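Local coordinates for protein Niban 2 (Homo sapiens, PDB 7CTP) that may help suppress apoptosis and may promote melanoma cell invasion in vitro, combining a PH domain with a long, largely helical region in the part modelled here, at residues A[7-12]-A[251-256]; A[39-43]-A[300-305]; A[325-330]-A[507-511]; A[450-455]-A[467-471]; A[484-488]-A[555-559]. All coordinates share one frame; numbering follows the deposited sequence.

Overall arrangement
Five contacts tie together a mostly helical single chain. Contacts 1 and 2 both use helix 10-48, near its start and towards its end, with centres about 48 Å apart; the PH domain lies in the sequence between their paired segments. Helix 260-337 carries contacts 2 and 3, whose nearest atoms are about 18 Å apart. Helix 464-511 joins contacts 4, 5 and 3 in that order along its length: about 17 Å separates the nearest atoms of contacts 4 and 5, and about 20 Å those of 5 and 3. Contacts 1 and 4, about 66 Å apart between centres, lie on opposite sides of the chain's centre. Arg305 in contact 2 holds a glycerol, probably from the crystallisation liquor.

Contact 1: A[7-12]-A[251-256]; sequences HLDDAR and ELGPRL
His7 and Arg12 meet the end of helix 232-252 and the short 3-10 turn that follows it. His7 CB lies 4.2 Å from Leu252 CD2. With CG set beside the backbone N (chi1 -58°), the imidazole swings over to Arg255 and Leu256: ND1 and CE1 come up to the CB of Arg255, CE1 being the nearer at 3.8 Å. Further round the ring, CD2 and NE2 rest against one methyl, Leu256 CD2, which is 3.9 Å from His7 NE2. The ring plane stands perpendicular to the Arg255 guanidinium.

Arg12 is held by charge. Its chain folds back at chi2 and chi3, bringing NH1 within 2.8 Å of Glu251 OE1 in a salt bridge, the two flat groups turned 47° apart. NH2 lies against Leu252 CD2 and also over the centre of the Arg255 guanidinium, 3.8 Å above that plane. Arg255 NE makes a hydrogen bond of 3.1 Å to the backbone Glu251 O, and its NH2 adds only a long charge pairing with Glu251 OE2, so the glutamate balances two arginines. Behind Arg12, the N-cap residue Asp9 accepts from the Arg12 backbone N through OD1.

Helix 260-337 backs both segments: Leu8 packs on its Ala273 and Val274, Leu256 on Gln266 and Ile270, and Arg263 bonds to the carbonyl of Gly253.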
# COMPACT_ATOMS: atom_id res chain seq x y z
N HIS A 7 -24.60 -21.28 -10.62
CA HIS A 7 -23.20 -21.65 -10.69
C HIS A 7 -22.50 -21.64 -9.35
O HIS A 7 -21.47 -22.32 -9.20
CB HIS A 7 -22.47 -20.74 -11.67
CG HIS A 7 -23.04 -20.77 -13.05
ND1 HIS A 7 -23.04 -21.91 -13.83
CD2 HIS A 7 -23.66 -19.82 -13.78
CE1 HIS A 7 -23.63 -21.65 -14.98
NE2 HIS A 7 -24.01 -20.39 -14.98
N LEU A 8 -23.02 -20.92 -8.36
CA LEU A 8 -22.47 -21.07 -7.02
C LEU A 8 -23.47 -21.77 -6.11
O LEU A 8 -23.86 -21.23 -5.07
CB LEU A 8 -22.05 -19.71 -6.44
CG LEU A 8 -20.94 -19.01 -7.21
CD1 LEU A 8 -20.64 -17.64 -6.62
CD2 LEU A 8 -19.68 -19.87 -7.21
N ASP A 9 -23.89 -22.97 -6.49
CA ASP A 9 -24.76 -23.74 -5.62
C ASP A 9 -23.99 -24.23 -4.40
O ASP A 9 -22.78 -24.00 -4.25
CB ASP A 9 -25.44 -24.89 -6.38
CG ASP A 9 -24.46 -25.97 -6.87
OD1 ASP A 9 -23.27 -25.96 -6.50
OD2 ASP A 9 -24.92 -26.83 -7.66
N ASP A 10 -24.70 -24.90 -3.49
CA ASP A 10 -24.08 -25.30 -2.23
C ASP A 10 -22.87 -26.19 -2.46
O ASP A 10 -21.85 -26.05 -1.77
CB ASP A 10 -25.10 -26.00 -1.34
CG ASP A 10 -26.01 -25.02 -0.61
OD1 ASP A 10 -25.81 -23.80 -0.76
OD2 ASP A 10 -26.92 -25.49 0.10
N ALA A 11 -22.95 -27.11 -3.43
CA ALA A 11 -21.84 -28.03 -3.66
C ALA A 11 -20.61 -27.27 -4.13
O ALA A 11 -19.49 -27.53 -3.65
CB ALA A 11 -22.23 -29.09 -4.69
N ARG A 12 -20.79 -26.34 -5.06
CA ARG A 12 -19.67 -25.57 -5.57
C ARG A 12 -19.09 -24.67 -4.49
O ARG A 12 -17.87 -24.56 -4.36
CB ARG A 12 -20.09 -24.76 -6.79
CG ARG A 12 -19.02 -23.78 -7.26
CD ARG A 12 -18.03 -24.47 -8.15
NE ARG A 12 -18.62 -24.84 -9.44
CZ ARG A 12 -18.25 -25.90 -10.15
NH1 ARG A 12 -17.30 -26.71 -9.70
NH2 ARG A 12 -18.85 -26.17 -11.30
N GLU A 251 -13.51 -23.72 -15.31
CA GLU A 251 -14.64 -24.63 -15.11
C GLU A 251 -15.97 -23.96 -15.42
O GLU A 251 -16.82 -24.54 -16.11
CB GLU A 251 -14.63 -25.15 -13.67
CG GLU A 251 -15.76 -26.13 -13.36
CD GLU A 251 -15.44 -27.00 -12.16
OE1 GLU A 251 -14.89 -26.47 -11.18
OE2 GLU A 251 -15.75 -28.21 -12.20
N LEU A 252 -16.16 -22.73 -14.94
CA LEU A 252 -17.45 -22.07 -15.08
C LEU A 252 -17.60 -21.31 -16.39
O LEU A 252 -18.73 -21.15 -16.88
CB LEU A 252 -17.67 -21.10 -13.92
CG LEU A 252 -17.87 -21.77 -12.56
CD1 LEU A 252 -18.21 -20.73 -11.52
CD2 LEU A 252 -18.97 -22.83 -12.63
N GLY A 253 -16.50 -20.81 -16.95
CA GLY A 253 -16.53 -20.03 -18.17
C GLY A 253 -17.35 -20.68 -19.28
O GLY A 253 -18.26 -20.06 -19.84
N PRO A 254 -17.05 -21.94 -19.61
CA PRO A 254 -17.82 -22.61 -20.68
C PRO A 254 -19.28 -22.82 -20.35
O PRO A 254 -20.06 -23.17 -21.26
CB PRO A 254 -17.10 -23.96 -20.83
CG PRO A 254 -15.71 -23.71 -20.31
CD PRO A 254 -15.93 -22.78 -19.15
N ARG A 255 -19.70 -22.63 -19.11
CA ARG A 255 -21.10 -22.76 -18.73
C ARG A 255 -21.86 -21.45 -18.85
O ARG A 255 -23.09 -21.46 -18.77
CB ARG A 255 -21.19 -23.31 -17.30
CG ARG A 255 -20.48 -24.65 -17.12
CD ARG A 255 -20.30 -24.99 -15.65
NE ARG A 255 -19.39 -26.12 -15.46
CZ ARG A 255 -19.73 -27.25 -14.87
NH1 ARG A 255 -20.97 -27.40 -14.42
NH2 ARG A 255 -18.85 -28.24 -14.72
N LEU A 256 -21.17 -20.33 -19.06
CA LEU A 256 -21.85 -19.04 -19.18
C LEU A 256 -22.41 -18.88 -20.59
O LEU A 256 -21.76 -19.21 -21.58
CB LEU A 256 -20.88 -17.90 -18.86
CG LEU A 256 -20.15 -18.08 -17.53
CD1 LEU A 256 -19.19 -16.91 -17.27
CD2 LEU A 256 -21.17 -18.20 -16.41

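Contact 2: A[39-43]-A[300-305]; sequences LFNSM and MQAVIR
Leu39, Phe40 and Met43 face Ile304 where helix segments 39-43 and 300-305 cross at -54°, their axes 10.3 Å apart at closest approach and the CA atoms of Phe40 and Ile304 6.4 Å apart. No hydrogen bond spans the two; the fit is almost wholly apolar.

Ile304 sits in the middle and divides its branches among three partners. Its CD1 reaches Leu39 CG at 3.7 Å and touches the CD2 methyl of the same leucine. The other branch, CG2, fits between the Phe40 ring, where CD1 is 3.8 Å away, and the sulfur of Met43. Leu39 also pushes CD2 against the first side-chain carbon of Met300, with 3.6 Å from Leu39 CD2 to Met300 CB, while the rest of Met300 runs off in another direction.

Met43 runs out straight as far as SD, then turns at chi3 (69°). The Met43 and Gln301 side chains cross at about a right angle, SD against CG, and the bend brings Met43 CE 3.6 Å from Gln301 O. The same methyl lies over one face of the Arg305 guanidinium, off-centre toward the rim, with Met43 CE 3.6 Å from Arg305 NH1. The amide of Gln301 looks elsewhere, OE1 accepting from Gln297 NE2 one turn earlier.

Around this crossing, Phe40 also packs on Met308, Ile311 and Lys315 of helix 260-337, and two loop residues close in, Arg528 touching Met300 and Phe529 touching Val303 and Ile304.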
# COMPACT_ATOMS: atom_id res chain seq x y z
N LEU A 39 9.40 -10.58 15.45
CA LEU A 39 9.51 -10.14 16.83
C LEU A 39 10.97 -10.00 17.25
O LEU A 39 11.38 -8.99 17.84
CB LEU A 39 8.79 -11.12 17.75
CG LEU A 39 8.82 -10.80 19.26
CD1 LEU A 39 8.08 -9.50 19.53
CD2 LEU A 39 8.19 -11.95 20.04
N PHE A 40 11.79 -11.01 16.93
CA PHE A 40 13.21 -10.94 17.26
C PHE A 40 13.88 -9.74 16.60
O PHE A 40 14.66 -9.02 17.23
CB PHE A 40 13.92 -12.22 16.86
CG PHE A 40 15.41 -12.14 17.03
CD1 PHE A 40 15.98 -12.29 18.28
CD2 PHE A 40 16.23 -11.87 15.94
CE1 PHE A 40 17.35 -12.19 18.44
CE2 PHE A 40 17.60 -11.77 16.10
CZ PHE A 40 18.16 -11.94 17.36
N ASN A 41 13.60 -9.51 15.31
CA ASN A 41 14.27 -8.41 14.61
C ASN A 41 13.89 -7.07 15.20
O ASN A 41 14.73 -6.17 15.34
CB ASN A 41 13.93 -8.44 13.11
CG ASN A 41 14.56 -9.63 12.40
OD1 ASN A 41 15.60 -10.14 12.81
ND2 ASN A 41 13.93 -10.05 11.31
N SER A 42 12.62 -6.90 15.57
CA SER A 42 12.17 -5.64 16.14
C SER A 42 12.78 -5.44 17.52
O SER A 42 13.28 -4.36 17.84
CB SER A 42 10.64 -5.60 16.22
OG SER A 42 10.18 -4.42 16.87
N MET A 43 12.79 -6.50 18.33
CA MET A 43 13.37 -6.38 19.66
C MET A 43 14.87 -6.15 19.59
O MET A 43 15.42 -5.41 20.41
CB MET A 43 13.06 -7.61 20.50
CG MET A 43 11.61 -7.67 20.89
SD MET A 43 11.33 -9.05 22.00
CE MET A 43 12.20 -8.49 23.48
N MET A 300 7.57 -15.28 24.30
CA MET A 300 8.64 -15.16 23.31
C MET A 300 9.55 -13.98 23.61
O MET A 300 10.77 -14.08 23.47
CB MET A 300 8.04 -15.02 21.91
CG MET A 300 7.42 -16.27 21.39
SD MET A 300 6.90 -15.98 19.70
CE MET A 300 6.04 -17.50 19.38
N GLN A 301 8.96 -12.84 24.01
CA GLN A 301 9.77 -11.67 24.36
C GLN A 301 10.76 -11.99 25.47
O GLN A 301 11.92 -11.56 25.42
CB GLN A 301 8.86 -10.50 24.75
CG GLN A 301 8.00 -10.00 23.59
CD GLN A 301 6.96 -8.98 24.01
OE1 GLN A 301 6.11 -8.59 23.22
NE2 GLN A 301 7.03 -8.55 25.27
N ALA A 302 10.32 -12.76 26.47
CA ALA A 302 11.20 -13.08 27.58
C ALA A 302 12.39 -13.91 27.12
O ALA A 302 13.53 -13.67 27.55
CB ALA A 302 10.43 -13.82 28.67
N VAL A 303 12.16 -14.87 26.22
CA VAL A 303 13.25 -15.70 25.72
C VAL A 303 14.21 -14.86 24.87
O VAL A 303 15.43 -14.97 25.00
CB VAL A 303 12.71 -16.91 24.93
CG1 VAL A 303 13.85 -17.65 24.27
CG2 VAL A 303 11.91 -17.84 25.87
N ILE A 304 13.65 -14.01 24.00
CA ILE A 304 14.49 -13.15 23.15
C ILE A 304 15.36 -12.23 24.00
O ILE A 304 16.55 -12.04 23.73
CB ILE A 304 13.61 -12.34 22.17
CG1 ILE A 304 13.04 -13.26 21.09
CG2 ILE A 304 14.41 -11.18 21.56
CD1 ILE A 304 11.81 -12.67 20.38
N ARG A 305 14.76 -11.61 25.02
CA ARG A 305 15.49 -10.66 25.84
C ARG A 305 16.60 -11.36 26.62
O ARG A 305 17.72 -10.85 26.72
CB ARG A 305 14.53 -9.94 26.80
CG ARG A 305 14.98 -8.54 27.21
CD ARG A 305 13.99 -7.93 28.20
NE ARG A 305 12.64 -7.78 27.66
CZ ARG A 305 12.26 -6.80 26.84
NH1 ARG A 305 11.01 -6.73 26.41
NH2 ARG A 305 13.14 -5.89 26.43

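Contact 3: A[325-330]-A[507-511]; sequences FILPKA and LAPTC
A Cys sulfur-aromatic contact, Cys511 against Phe325, marks one end of a packing between two near-antiparallel helices. The SG lies obliquely to the ring, 5.1 Å from its centroid, and closest to its CE2 at 3.9 Å. The neighbouring ring atom, Phe325 CZ, meets Thr510 O at the ring edge, 3.6 Å away and in the ring plane. Arg517 adds a cation-pi interaction with the same ring.

Ile326 fills the middle. Its CG1 lies opposite the backbone N (chi1 -158°), and this throws CD1 across to three partners on the other helix: Cys511 SG at a tight 3.4 Å, Thr510 CG2 at 3.7 Å, and Leu507 CD2. The same rotamer wedges CG2 between the backbone N and the carbonyl carbon.

Each of these helices is kinked by a proline, Pro328 in one and Pro509 in the other, where turn-to-turn bonds are missing, and the segments run 157° to one another with axes 11.1 Å apart. Tyr536 of helix 532-555 leans on Ile326, Leu507 and Cys511, making a third wall.

At the other end Leu507 splits its methyls between neighbours on the first helix: CD1 rests on Ala330 CB at 4.0 Å, and CD2 lies near Lys329 CB. The aliphatic part of Lys329 passes obliquely over Thr510, its CD 4.0 Å from both OG1 and CG2.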
# COMPACT_ATOMS: atom_id res chain seq x y z
N PHE A 325 28.21 -21.69 1.05
CA PHE A 325 27.52 -22.46 0.02
C PHE A 325 27.13 -21.59 -1.18
O PHE A 325 27.33 -22.00 -2.33
CB PHE A 325 26.30 -23.13 0.64
CG PHE A 325 25.31 -23.68 -0.35
CD1 PHE A 325 25.63 -24.76 -1.15
CD2 PHE A 325 24.03 -23.15 -0.43
CE1 PHE A 325 24.71 -25.28 -2.04
CE2 PHE A 325 23.11 -23.66 -1.33
CZ PHE A 325 23.45 -24.72 -2.13
N ILE A 326 26.61 -20.40 -0.94
CA ILE A 326 25.94 -19.64 -2.00
C ILE A 326 26.65 -18.35 -2.38
O ILE A 326 26.37 -17.81 -3.47
CB ILE A 326 24.48 -19.35 -1.62
CG1 ILE A 326 23.66 -19.08 -2.88
CG2 ILE A 326 24.40 -18.15 -0.71
CD1 ILE A 326 23.80 -20.17 -3.92
N LEU A 327 27.55 -17.82 -1.54
CA LEU A 327 28.12 -16.51 -1.82
C LEU A 327 28.84 -16.42 -3.16
O LEU A 327 28.65 -15.40 -3.85
CB LEU A 327 29.07 -16.09 -0.68
CG LEU A 327 29.46 -14.62 -0.64
CD1 LEU A 327 28.21 -13.76 -0.64
CD2 LEU A 327 30.31 -14.32 0.58
N PRO A 328 29.65 -17.39 -3.59
CA PRO A 328 30.29 -17.27 -4.92
C PRO A 328 29.30 -17.03 -6.05
O PRO A 328 29.43 -16.06 -6.80
CB PRO A 328 31.02 -18.61 -5.08
CG PRO A 328 31.34 -19.02 -3.69
CD PRO A 328 30.14 -18.59 -2.88
N LYS A 329 28.29 -17.90 -6.17
CA LYS A 329 27.31 -17.77 -7.24
C LYS A 329 26.48 -16.50 -7.10
O LYS A 329 26.14 -15.86 -8.10
CB LYS A 329 26.41 -19.01 -7.28
CG LYS A 329 27.15 -20.28 -7.69
CD LYS A 329 26.26 -21.50 -7.58
CE LYS A 329 26.97 -22.76 -8.08
NZ LYS A 329 28.12 -23.13 -7.21
N ALA A 330 26.15 -16.12 -5.86
CA ALA A 330 25.38 -14.90 -5.66
C ALA A 330 26.16 -13.67 -6.12
O ALA A 330 25.61 -12.80 -6.80
CB ALA A 330 24.97 -14.76 -4.19
N LEU A 507 18.82 -17.94 -8.21
CA LEU A 507 19.52 -18.87 -7.34
C LEU A 507 18.68 -20.07 -6.92
O LEU A 507 19.22 -21.01 -6.34
CB LEU A 507 20.04 -18.14 -6.09
CG LEU A 507 21.12 -17.07 -6.32
CD1 LEU A 507 21.33 -16.21 -5.08
CD2 LEU A 507 22.43 -17.71 -6.76
N ALA A 508 17.38 -20.09 -7.23
CA ALA A 508 16.51 -21.15 -6.71
C ALA A 508 16.92 -22.55 -7.15
O ALA A 508 16.86 -23.46 -6.31
CB ALA A 508 15.06 -20.87 -7.09
N PRO A 509 17.32 -22.81 -8.41
CA PRO A 509 17.75 -24.17 -8.75
C PRO A 509 18.94 -24.64 -7.94
O PRO A 509 19.07 -25.84 -7.66
CB PRO A 509 18.09 -24.07 -10.24
CG PRO A 509 17.31 -22.91 -10.73
CD PRO A 509 17.32 -21.94 -9.60
N THR A 510 19.81 -23.72 -7.51
CA THR A 510 20.94 -24.10 -6.68
C THR A 510 20.49 -24.43 -5.26
O THR A 510 20.94 -25.42 -4.67
CB THR A 510 21.98 -22.97 -6.67
OG1 THR A 510 22.47 -22.76 -8.00
CG2 THR A 510 23.15 -23.33 -5.76
N CYS A 511 19.59 -23.62 -4.71
CA CYS A 511 19.36 -23.57 -3.26
C CYS A 511 18.14 -24.33 -2.76
O CYS A 511 18.20 -24.89 -1.66
CB CYS A 511 19.22 -22.11 -2.80
SG CYS A 511 20.68 -21.14 -3.00

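Contact 4: A[450-455]-A[467-471]; sequences LLHQEL and SIQRV
Val471 and Leu451 carry the apolar part of this contact between two roughly antiparallel helices, 139° apart in direction and 9.9 Å apart between axes. Val471 splits its methyls: CG1, opposite the backbone N (chi1 168°), points to the start of the other segment and touches Leu450 CB at 4.0 Å and the backbone N of Leu451, while CG2 lies 3.9 Å from Glu454 CB. Leu451, whose CG also lies opposite its N, sends CD1 obliquely across to Ile468 CG1 at 3.8 Å, even though the CB of Ile468 points away from this helix. A further van der Waals touch joins the stem of Glu454 to a small residue: Glu454 CG rests on Ser467 CB at 3.7 Å. The hydroxyl of Ser467 is turned back to its own helix, where Leu464 O accepts from it.

The ionic part is a single salt bridge. Glu454 bends at chi2 (81°), which carries its carboxylate over to Arg470, and the two side chains cross at about a right angle. OE1 meets the guanidinium at its edge, near its plane. The modelled separation of 2.3 Å between Glu454 OE1 and Arg470 NH1 is implausibly short, so the charge pairing is likely but the detail of how the groups meet is doubtful.

Helices 422-455 and 464-511 thus form a helical hairpin, packed here right beside the loop that connects them, with Met388 covering Leu451 and Asn372 covering Ile468. Its chemistry is layered: methyls pack inside, and the carboxylate-guanidinium pair lies along one margin, with Lys457 only weakly paired to the same glutamate and Lys466 probably adding positive charge beside Arg470.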
# COMPACT_ATOMS: atom_id res chain seq x y z
N LEU A 450 4.96 24.61 16.62
CA LEU A 450 6.03 25.57 16.87
C LEU A 450 5.51 27.00 16.87
O LEU A 450 6.00 27.85 17.62
CB LEU A 450 7.14 25.39 15.83
CG LEU A 450 7.92 24.09 15.90
CD1 LEU A 450 9.23 24.21 15.15
CD2 LEU A 450 8.16 23.67 17.35
N LEU A 451 4.51 27.30 16.03
CA LEU A 451 3.94 28.65 16.03
C LEU A 451 3.24 28.94 17.35
O LEU A 451 3.39 30.04 17.90
CB LEU A 451 2.98 28.83 14.86
CG LEU A 451 2.40 30.23 14.65
CD1 LEU A 451 3.50 31.26 14.43
CD2 LEU A 451 1.42 30.24 13.48
N HIS A 452 2.49 27.98 17.88
CA HIS A 452 1.83 28.18 19.17
C HIS A 452 2.86 28.45 20.26
O HIS A 452 2.67 29.34 21.09
CB HIS A 452 0.96 26.97 19.50
CG HIS A 452 0.16 27.11 20.76
ND1 HIS A 452 0.50 26.48 21.94
CD2 HIS A 452 -0.98 27.80 21.02
CE1 HIS A 452 -0.39 26.77 22.87
NE2 HIS A 452 -1.30 27.58 22.33
N GLN A 453 3.97 27.70 20.24
CA GLN A 453 5.07 27.96 21.17
C GLN A 453 5.59 29.39 21.02
O GLN A 453 5.73 30.12 22.01
CB GLN A 453 6.22 26.98 20.92
CG GLN A 453 5.93 25.53 21.20
CD GLN A 453 7.12 24.65 20.87
OE1 GLN A 453 8.17 25.15 20.45
NE2 GLN A 453 6.98 23.34 21.07
N GLU A 454 5.89 29.78 19.78
CA GLU A 454 6.44 31.11 19.53
C GLU A 454 5.49 32.20 19.98
O GLU A 454 5.92 33.24 20.50
CB GLU A 454 6.74 31.26 18.04
CG GLU A 454 7.50 32.52 17.67
CD GLU A 454 8.99 32.39 17.93
OE1 GLU A 454 9.72 33.32 17.53
OE2 GLU A 454 9.41 31.37 18.51
N LEU A 455 4.18 31.97 19.82
CA LEU A 455 3.19 32.99 20.15
C LEU A 455 3.03 33.20 21.64
O LEU A 455 2.43 34.19 22.05
CB LEU A 455 1.85 32.61 19.54
CG LEU A 455 1.80 32.73 18.03
CD1 LEU A 455 0.37 32.67 17.63
CD2 LEU A 455 2.44 34.03 17.60
N SER A 467 7.52 36.40 13.10
CA SER A 467 7.63 35.12 13.78
C SER A 467 7.03 34.00 12.92
O SER A 467 7.58 32.89 12.88
CB SER A 467 6.98 35.18 15.16
OG SER A 467 5.58 35.39 15.09
N ILE A 468 5.94 34.29 12.21
CA ILE A 468 5.41 33.31 11.26
C ILE A 468 6.49 32.93 10.24
O ILE A 468 6.76 31.74 10.02
CB ILE A 468 4.15 33.84 10.56
CG1 ILE A 468 2.92 33.64 11.46
CG2 ILE A 468 3.93 33.13 9.24
CD1 ILE A 468 1.63 34.17 10.86
N GLN A 469 7.13 33.93 9.64
CA GLN A 469 8.15 33.63 8.64
C GLN A 469 9.37 32.96 9.26
O GLN A 469 10.04 32.18 8.59
CB GLN A 469 8.54 34.89 7.86
CG GLN A 469 7.56 35.26 6.74
CD GLN A 469 7.88 36.57 6.04
OE1 GLN A 469 7.07 37.09 5.27
NE2 GLN A 469 9.08 37.10 6.29
N ARG A 470 9.66 33.24 10.53
CA ARG A 470 10.79 32.57 11.17
C ARG A 470 10.45 31.13 11.54
O ARG A 470 11.30 30.24 11.41
CB ARG A 470 11.25 33.33 12.42
CG ARG A 470 12.46 34.22 12.20
CD ARG A 470 12.61 35.22 13.33
NE ARG A 470 12.61 34.60 14.65
CZ ARG A 470 11.65 34.75 15.57
NH1 ARG A 470 11.75 34.15 16.74
NH2 ARG A 470 10.59 35.49 15.30
N VAL A 471 9.23 30.90 12.03
CA VAL A 471 8.78 29.54 12.28
C VAL A 471 8.74 28.75 10.97
O VAL A 471 9.14 27.58 10.92
CB VAL A 471 7.41 29.56 12.98
CG1 VAL A 471 6.79 28.16 12.99
CG2 VAL A 471 7.55 30.10 14.40

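Contact 5: A[484-488]-A[555-559]; sequences SSVRK and AAVQR
Ser484 gives its OG proton to Gln558 O at 2.9 Å. The hydroxyl lies opposite its backbone N (chi1 163°) and comes to the carbonyl from above its plane, 47° out of it. Ser484 OG also has Gln558 NE2 only 3.3 Å away, but at an angle too poor for a bond.

One turn on, Arg487 reaches the last residues modelled. Its chain bends at chi3, and the guanidinium presents its edge to the aliphatic part of Arg559, NH1 lying 3.0 Å from Arg559 CD. The two guanidinium planes stand nearly perpendicular, 86° apart, and these like charges come within 3.7 Å from Arg487 NH2 to Arg559 NE. Ser483 OG, one turn back on its own helix, accepts from Arg487 NE, and from helix 342-378 Ser354 OG takes a weak bond from NH1 while Phe357 packs on the chain.

Lys488 runs beside Gln558, both side chains heading the same way. CB, CG and CD of the lysine all border the amide oxygen, with 3.0 Å from Lys488 CD to Gln558 OE1, a tight fit. Beyond CD the lysine turns off from the glutamine, and the chain packs on Leu549 and Val552 of helix 532-555.

Residues 556-559, which include Gln558, form a type I beta turn after that helix, closed by Arg559 N to Ala556 O at 2.9 Å. The chemistry suggests a modest hold on this tail: a serine-to-carbonyl bond and close packing of the lysine methylenes round the Gln558 amide oxygen, set against two neighbouring arginines that would probably disfavour each other.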
# COMPACT_ATOMS: atom_id res chain seq x y z
N SER A 484 15.10 14.20 2.70
CA SER A 484 16.26 13.45 2.23
C SER A 484 16.37 12.11 2.95
O SER A 484 16.70 11.09 2.33
CB SER A 484 17.53 14.27 2.41
OG SER A 484 18.68 13.44 2.33
N SER A 485 16.10 12.09 4.26
CA SER A 485 16.09 10.83 5.00
C SER A 485 15.05 9.88 4.44
O SER A 485 15.34 8.71 4.17
CB SER A 485 15.81 11.10 6.48
OG SER A 485 16.88 11.81 7.07
N VAL A 486 13.83 10.38 4.24
CA VAL A 486 12.73 9.53 3.78
C VAL A 486 12.99 9.04 2.37
O VAL A 486 12.78 7.86 2.07
CB VAL A 486 11.39 10.30 3.89
CG1 VAL A 486 10.28 9.54 3.14
CG2 VAL A 486 11.02 10.50 5.35
N ARG A 487 13.49 9.91 1.49
CA ARG A 487 13.73 9.50 0.12
C ARG A 487 14.86 8.48 0.02
O ARG A 487 14.77 7.51 -0.74
CB ARG A 487 13.99 10.72 -0.77
CG ARG A 487 12.70 11.39 -1.19
CD ARG A 487 12.95 12.58 -2.11
NE ARG A 487 13.57 13.68 -1.38
CZ ARG A 487 14.69 14.28 -1.76
NH1 ARG A 487 15.31 13.86 -2.86
NH2 ARG A 487 15.20 15.28 -1.05
N LYS A 488 15.94 8.66 0.80
CA LYS A 488 17.02 7.68 0.73
C LYS A 488 16.55 6.30 1.16
O LYS A 488 16.91 5.29 0.54
CB LYS A 488 18.22 8.10 1.58
CG LYS A 488 19.40 7.12 1.37
CD LYS A 488 20.24 6.88 2.62
CE LYS A 488 20.95 5.52 2.58
NZ LYS A 488 22.08 5.47 1.60
N ALA A 555 25.15 8.60 -6.77
CA ALA A 555 24.12 9.53 -7.21
C ALA A 555 23.94 10.65 -6.19
O ALA A 555 23.88 11.83 -6.57
CB ALA A 555 22.79 8.80 -7.44
N ALA A 556 23.95 10.33 -4.90
CA ALA A 556 23.52 11.27 -3.86
C ALA A 556 22.12 11.75 -4.20
O ALA A 556 21.82 12.94 -4.22
CB ALA A 556 24.49 12.44 -3.70
N VAL A 557 21.28 10.77 -4.52
CA VAL A 557 19.94 11.05 -5.00
C VAL A 557 19.09 11.67 -3.91
O VAL A 557 18.14 12.42 -4.19
CB VAL A 557 19.36 9.73 -5.51
CG1 VAL A 557 19.35 8.73 -4.39
CG2 VAL A 557 18.03 9.97 -5.97
N GLN A 558 19.41 11.38 -2.64
CA GLN A 558 18.74 11.99 -1.51
C GLN A 558 19.11 13.46 -1.35
O GLN A 558 18.55 14.14 -0.48
CB GLN A 558 19.08 11.21 -0.24
CG GLN A 558 20.57 10.95 -0.13
CD GLN A 558 21.05 10.76 1.29
OE1 GLN A 558 20.96 9.68 1.83
NE2 GLN A 558 21.56 11.82 1.89
N ARG A 559 20.08 13.94 -2.13
CA ARG A 559 20.41 15.37 -2.23
C ARG A 559 21.02 15.93 -0.95
O ARG A 559 22.09 16.54 -0.99
CB ARG A 559 19.17 16.18 -2.62
CG ARG A 559 18.52 15.67 -3.90
CD ARG A 559 17.06 16.04 -3.93
NE ARG A 559 16.84 17.42 -3.54
CZ ARG A 559 16.21 18.31 -4.29
NH1 ARG A 559 16.04 19.56 -3.87
NH2 ARG A 559 15.74 17.95 -5.48